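Local atomic coordinates of ribosomal RNA small subunit methyltransferase D (Haemophilus influenzae, PDB entry 2IFT), a protein that probably methylates the N2 of one specific guanine of 16S rRNA in the assembled 30S particle, with S-adenosyl-L-methionine as methyl donor. Residues Gln142-Leu147 / Ile170-Trp175; Asp59-Ser64 / Ser112-Leu117. One frame throughout, in Å; residues are numbered along the deposited sequence.

Interaction 1 (Gln142-Leu147 / Ile170-Trp175)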
loop_
_atom_site.group_PDB
_atom_site.type_symbol
_atom_site.label_atom_id
_atom_site.label_comp_id
_atom_site.label_asym_id
_atom_site.label_seq_id
_atom_site.Cartn_x
_atom_site.Cartn_y
_atom_site.Cartn_z
ATOM N N GLN A 142 -13.478 5.670 0.367
ATOM C CA GLN A 142 -13.328 6.552 1.522
ATOM C C GLN A 142 -11.849 6.917 1.738
ATOM O O GLN A 142 -11.507 8.080 1.985
ATOM C CB GLN A 142 -13.885 5.875 2.776
ATOM C CG GLN A 142 -15.399 5.645 2.755
ATOM C CD GLN A 142 -15.890 4.876 3.980
ATOM O OE1 GLN A 142 -15.652 5.287 5.124
ATOM N NE2 GLN A 142 -16.578 3.753 3.745
ATOM N N ALA A 143 -10.972 5.922 1.637
ATOM C CA ALA A 143 -9.545 6.144 1.817
ATOM C C ALA A 143 -8.995 7.097 0.757
ATOM O O ALA A 143 -8.194 7.989 1.068
ATOM C CB ALA A 143 -8.802 4.821 1.758
ATOM N N ILE A 144 -9.425 6.899 -0.491
ATOM C CA ILE A 144 -8.975 7.743 -1.592
ATOM C C ILE A 144 -9.271 9.189 -1.237
ATOM O O ILE A 144 -8.389 10.046 -1.267
ATOM C CB ILE A 144 -9.724 7.416 -2.915
ATOM C CG1 ILE A 144 -9.457 5.972 -3.334
ATOM C CG2 ILE A 144 -9.294 8.378 -4.009
ATOM C CD1 ILE A 144 -8.008 5.644 -3.496
ATOM N N SER A 145 -10.530 9.443 -0.905
ATOM C CA SER A 145 -10.973 10.772 -0.544
ATOM C C SER A 145 -10.095 11.394 0.536
ATOM O O SER A 145 -9.681 12.539 0.414
ATOM C CB SER A 145 -12.427 10.722 -0.070
ATOM O OG SER A 145 -12.717 11.844 0.748
ATOM N N LEU A 146 -9.803 10.638 1.584
ATOM C CA LEU A 146 -8.976 11.146 2.674
ATOM C C LEU A 146 -7.529 11.432 2.248
ATOM O O LEU A 146 -6.951 12.446 2.637
ATOM C CB LEU A 146 -9.012 10.159 3.835
ATOM C CG LEU A 146 -10.414 9.949 4.434
ATOM C CD1 LEU A 146 -10.396 8.785 5.422
ATOM C CD2 LEU A 146 -10.880 11.237 5.122
ATOM N N LEU A 147 -6.938 10.540 1.460
ATOM C CA LEU A 147 -5.578 10.763 0.982
ATOM C C LEU A 147 -5.510 12.134 0.326
ATOM O O LEU A 147 -4.624 12.932 0.624
ATOM C CB LEU A 147 -5.177 9.696 -0.044
ATOM C CG LEU A 147 -4.774 8.321 0.492
ATOM C CD1 LEU A 147 -4.584 7.369 -0.671
ATOM C CD2 LEU A 147 -3.490 8.435 1.311
ATOM N N ILE A 170 -14.258 6.357 -9.572
ATOM C CA ILE A 170 -14.085 7.559 -10.361
ATOM C C ILE A 170 -12.764 8.167 -9.937
ATOM O O ILE A 170 -12.411 8.207 -8.754
ATOM C CB ILE A 170 -15.229 8.579 -10.160
ATOM C CG1 ILE A 170 -16.403 8.228 -11.085
ATOM C CG2 ILE A 170 -14.743 9.989 -10.496
ATOM C CD1 ILE A 170 -16.945 6.816 -10.923
ATOM N N THR A 171 -12.040 8.640 -10.933
ATOM C CA THR A 171 -10.736 9.233 -10.747
ATOM C C THR A 171 -10.782 10.599 -10.077
ATOM O O THR A 171 -11.318 11.549 -10.647
ATOM C CB THR A 171 -10.054 9.354 -12.124
ATOM O OG1 THR A 171 -10.095 8.079 -12.776
ATOM C CG2 THR A 171 -8.616 9.816 -11.996
ATOM N N PRO A 172 -10.250 10.707 -8.845
ATOM C CA PRO A 172 -10.243 12.000 -8.153
ATOM C C PRO A 172 -9.709 12.860 -9.288
ATOM O O PRO A 172 -8.886 12.379 -10.067
ATOM C CB PRO A 172 -9.195 11.804 -7.061
ATOM C CG PRO A 172 -9.312 10.352 -6.735
ATOM C CD PRO A 172 -9.408 9.731 -8.136
ATOM N N GLU A 173 -10.132 14.106 -9.423
ATOM C CA GLU A 173 -9.645 14.880 -10.562
ATOM C C GLU A 173 -8.177 15.291 -10.636
ATOM O O GLU A 173 -7.715 15.685 -11.703
ATOM C CB GLU A 173 -10.498 16.116 -10.739
ATOM C CG GLU A 173 -10.489 17.025 -9.568
ATOM C CD GLU A 173 -10.943 18.380 -9.992
ATOM O OE1 GLU A 173 -12.088 18.476 -10.483
ATOM O OE2 GLU A 173 -10.155 19.340 -9.864
ATOM N N ASN A 174 -7.443 15.227 -9.531
ATOM C CA ASN A 174 -6.023 15.595 -9.555
ATOM C C ASN A 174 -5.205 14.313 -9.766
ATOM O O ASN A 174 -3.978 14.282 -9.581
ATOM C CB ASN A 174 -5.652 16.274 -8.234
ATOM C CG ASN A 174 -6.210 15.531 -7.034
ATOM O OD1 ASN A 174 -7.271 14.899 -7.127
ATOM N ND2 ASN A 174 -5.515 15.607 -5.897
ATOM N N TRP A 175 -5.907 13.251 -10.157
ATOM C CA TRP A 175 -5.280 11.954 -10.401
ATOM C C TRP A 175 -5.448 11.505 -11.851
ATOM O O TRP A 175 -6.344 11.970 -12.553
ATOM C CB TRP A 175 -5.888 10.888 -9.484
ATOM C CG TRP A 175 -5.466 10.979 -8.046
ATOM C CD1 TRP A 175 -4.925 12.062 -7.415
ATOM C CD2 TRP A 175 -5.639 9.970 -7.036
ATOM N NE1 TRP A 175 -4.755 11.797 -6.080
ATOM C CE2 TRP A 175 -5.182 10.523 -5.817
ATOM C CE3 TRP A 175 -6.133 8.657 -7.043
ATOM C CZ2 TRP A 175 -5.211 9.806 -4.610
ATOM C CZ3 TRP A 175 -6.162 7.944 -5.839
ATOM C CH2 TRP A 175 -5.702 8.523 -4.640
#
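Ile144 puts its CG2 methyl between Pro172 and the indole of Trp175, while its CD1 methyl meets the indole alone. The tightest point is Ile144 CG2 against Pro172 CG, 3.4 Å apart and a little closer than ordinary carbon contact; the two side chains cross there at about a right angle. Ile144 CG2 also lies 3.6 Å from Trp175 CH2, while Ile144 CD1 comes to 3.8 Å from Trp175 CZ3, so both branches bear on the outer corner of the six-membered ring. The first torsion explains this double use: with CG2 anti to the backbone N (chi1 -61°, measured to CG1), the branches part at CB and reach the indole side by side. Pro172 CG sits 3.6 Å above the Trp175 ring plane, offset toward the rim, and thus covers part of one face.

Packing is looser one helical turn on. Leu147 CD1 meets the ring at its edge, near the plane, and stays 4.3 Å from Trp175 CH2. Ile144 and Leu147 also rest on Leu131 of strand 126-131, whereas Trp175 meets the ring of Tyr191 with planes at about 50°. The solvent side is the type I turn from Pro172 to Trp175, closed by Trp175 N to Pro172 O at 3.1 Å: Glu173, at its corner, is exposed, and Pro172 itself is only partly covered. The turn thereby brings the proline and the tryptophan onto the same isoleucine where the loop enters strand 175-183.

No hydrogen bond crosses between the segments, and every touching group is a hydrocarbon or aromatic carbon. Between residues 142-147 and 170-175, cohesion thus appears to rest on apolar burial and close fit, without the directional constraint of a polar bond.

Interaction 2 (Asp59-Ser64 / Ser112-Leu117)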
loop_
_atom_site.group_PDB
_atom_site.type_symbol
_atom_site.label_atom_id
_atom_site.label_comp_id
_atom_site.label_asym_id
_atom_site.label_seq_id
_atom_site.Cartn_x
_atom_site.Cartn_y
_atom_site.Cartn_z
ATOM N N ASP A 59 0.967 1.036 3.348
ATOM C CA ASP A 59 0.222 -0.168 3.034
ATOM C C ASP A 59 -0.991 0.092 3.902
ATOM O O ASP A 59 -0.983 -0.177 5.118
ATOM C CB ASP A 59 0.950 -1.443 3.476
ATOM C CG ASP A 59 0.295 -2.702 2.908
ATOM O OD1 ASP A 59 -0.897 -2.629 2.552
ATOM O OD2 ASP A 59 0.947 -3.760 2.819
ATOM N N GLY A 60 -2.013 0.658 3.260
ATOM C CA GLY A 60 -3.239 1.067 3.928
ATOM C C GLY A 60 -3.968 0.098 4.820
ATOM O O GLY A 60 -4.401 0.467 5.912
ATOM N N PHE A 61 -4.132 -1.126 4.343
ATOM C CA PHE A 61 -4.826 -2.164 5.087
ATOM C C PHE A 61 -3.907 -3.388 4.993
ATOM O O PHE A 61 -4.195 -4.338 4.281
ATOM C CB PHE A 61 -6.191 -2.451 4.439
ATOM C CG PHE A 61 -7.109 -1.251 4.384
ATOM C CD1 PHE A 61 -6.883 -0.222 3.478
ATOM C CD2 PHE A 61 -8.169 -1.129 5.276
ATOM C CE1 PHE A 61 -7.698 0.913 3.461
ATOM C CE2 PHE A 61 -8.992 0.002 5.272
ATOM C CZ PHE A 61 -8.757 1.025 4.366
ATOM N N ALA A 62 -2.797 -3.322 5.724
ATOM C CA ALA A 62 -1.766 -4.347 5.753
ATOM C C ALA A 62 -2.191 -5.810 5.670
ATOM O O ALA A 62 -1.959 -6.464 4.660
ATOM C CB ALA A 62 -0.893 -4.138 6.981
ATOM N N GLY A 63 -2.805 -6.333 6.722
ATOM C CA GLY A 63 -3.191 -7.733 6.700
ATOM C C GLY A 63 -1.903 -8.541 6.763
ATOM O O GLY A 63 -1.115 -8.374 7.689
ATOM N N SER A 64 -1.679 -9.402 5.776
ATOM C CA SER A 64 -0.461 -10.218 5.713
ATOM C C SER A 64 0.772 -9.324 5.637
ATOM O O SER A 64 1.824 -9.666 6.164
ATOM C CB SER A 64 -0.462 -11.077 4.458
ATOM O OG SER A 64 -1.762 -11.512 4.134
ATOM N N SER A 112 -7.115 1.870 11.879
ATOM C CA SER A 112 -7.802 1.663 10.618
ATOM C C SER A 112 -7.394 2.879 9.803
ATOM O O SER A 112 -7.342 3.992 10.339
ATOM C CB SER A 112 -9.313 1.704 10.808
ATOM O OG SER A 112 -9.949 1.920 9.558
ATOM N N SER A 113 -7.106 2.686 8.523
ATOM C CA SER A 113 -6.722 3.815 7.689
ATOM C C SER A 113 -7.881 4.789 7.532
ATOM O O SER A 113 -7.679 5.973 7.265
ATOM C CB SER A 113 -6.267 3.335 6.314
ATOM O OG SER A 113 -4.878 3.058 6.323
ATOM N N LEU A 114 -9.099 4.292 7.702
ATOM C CA LEU A 114 -10.269 5.148 7.570
ATOM C C LEU A 114 -10.249 6.269 8.603
ATOM O O LEU A 114 -10.798 7.344 8.363
ATOM C CB LEU A 114 -11.548 4.317 7.713
ATOM C CG LEU A 114 -11.706 3.274 6.597
ATOM C CD1 LEU A 114 -12.943 2.422 6.841
ATOM C CD2 LEU A 114 -11.794 3.983 5.248
ATOM N N ASP A 115 -9.620 6.028 9.749
ATOM C CA ASP A 115 -9.556 7.063 10.773
ATOM C C ASP A 115 -8.187 7.712 10.822
ATOM O O ASP A 115 -8.082 8.925 11.002
ATOM C CB ASP A 115 -9.933 6.505 12.157
ATOM C CG ASP A 115 -11.432 6.255 12.295
ATOM O OD1 ASP A 115 -12.222 7.113 11.846
ATOM O OD2 ASP A 115 -11.825 5.213 12.857
ATOM N N PHE A 116 -7.142 6.910 10.655
ATOM C CA PHE A 116 -5.777 7.425 10.667
ATOM C C PHE A 116 -5.598 8.549 9.639
ATOM O O PHE A 116 -4.999 9.581 9.935
ATOM C CB PHE A 116 -4.786 6.288 10.364
ATOM C CG PHE A 116 -3.388 6.755 10.020
ATOM C CD1 PHE A 116 -2.949 6.766 8.699
ATOM C CD2 PHE A 116 -2.498 7.132 11.020
ATOM C CE1 PHE A 116 -1.633 7.137 8.377
ATOM C CE2 PHE A 116 -1.180 7.507 10.711
ATOM C CZ PHE A 116 -0.750 7.507 9.386
ATOM N N LEU A 117 -6.129 8.331 8.437
ATOM C CA LEU A 117 -6.021 9.294 7.347
ATOM C C LEU A 117 -6.887 10.553 7.484
ATOM O O LEU A 117 -6.820 11.428 6.633
ATOM C CB LEU A 117 -6.334 8.602 6.007
ATOM C CG LEU A 117 -5.410 7.465 5.539
ATOM C CD1 LEU A 117 -5.959 6.868 4.257
ATOM C CD2 LEU A 117 -3.991 7.990 5.310
HETATM O O HOH W 1 -5.634 0.139 8.302
#
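Gly60 O is gripped by two donors. Ser113 OG gives it a hydrogen bond of 2.7 Å, with a C=O...donor angle of 119° and the donor tilted 20° from the carbonyl plane. A water also donates to Gly60 O at 2.7 Å and accepts a weak bond from Ser113 N, making a second, softer link between the same two residues.

The serine methylene works as well. Ser113 CB lies over one face of Phe61, 4.3 Å from the ring centroid and 27° off its normal, a CH-pi contact closest at CZ. At the ring's edge, near its plane, Leu114 CG stands 4.3 Å from Phe61 CZ. Phe61 is further flanked by Pro133 and Leu131. Ser112 N-caps the short helix 113-116, its OG accepting from Leu114 N at 3.1 Å, a bond that caps the first turn.

Gly63 N is hydrogen-bonded to Glu83 OE1, and Asp59 OD2 to Gly68 N. A glycine-rich loop directly after strand 56-59, with the sequence Asp-Gly-Phe-Ala-Gly-Ser, matches the first conserved motif of Rossmann-like methyltransferases, which in relatives borders the S-adenosyl-L-methionine pocket.

Both contacts belong to one Rossmann-like methyltransferase fold, whose mixed sheet has the strand order 3-2-1-4-5-7-6. They follow in series along the chain, interaction 2 closing before interaction 1 opens, and their centres lie about 16 Å apart. Helix 139-149 joins them: it supplies residues 142-147 and also packs on residues 112-117, with Leu146 CD1 3.3 Å from Leu114 O and Gln142 CB 3.7 Å from Leu114 CD2. Interaction 2 sits beyond the end of the inner strand 56-59, interaction 1 at the start of the outermost strand 175-183. The loop that probably borders the cofactor is thus linked to the 175-183 edge of the sheet by packing through helices 113-116 and 139-149.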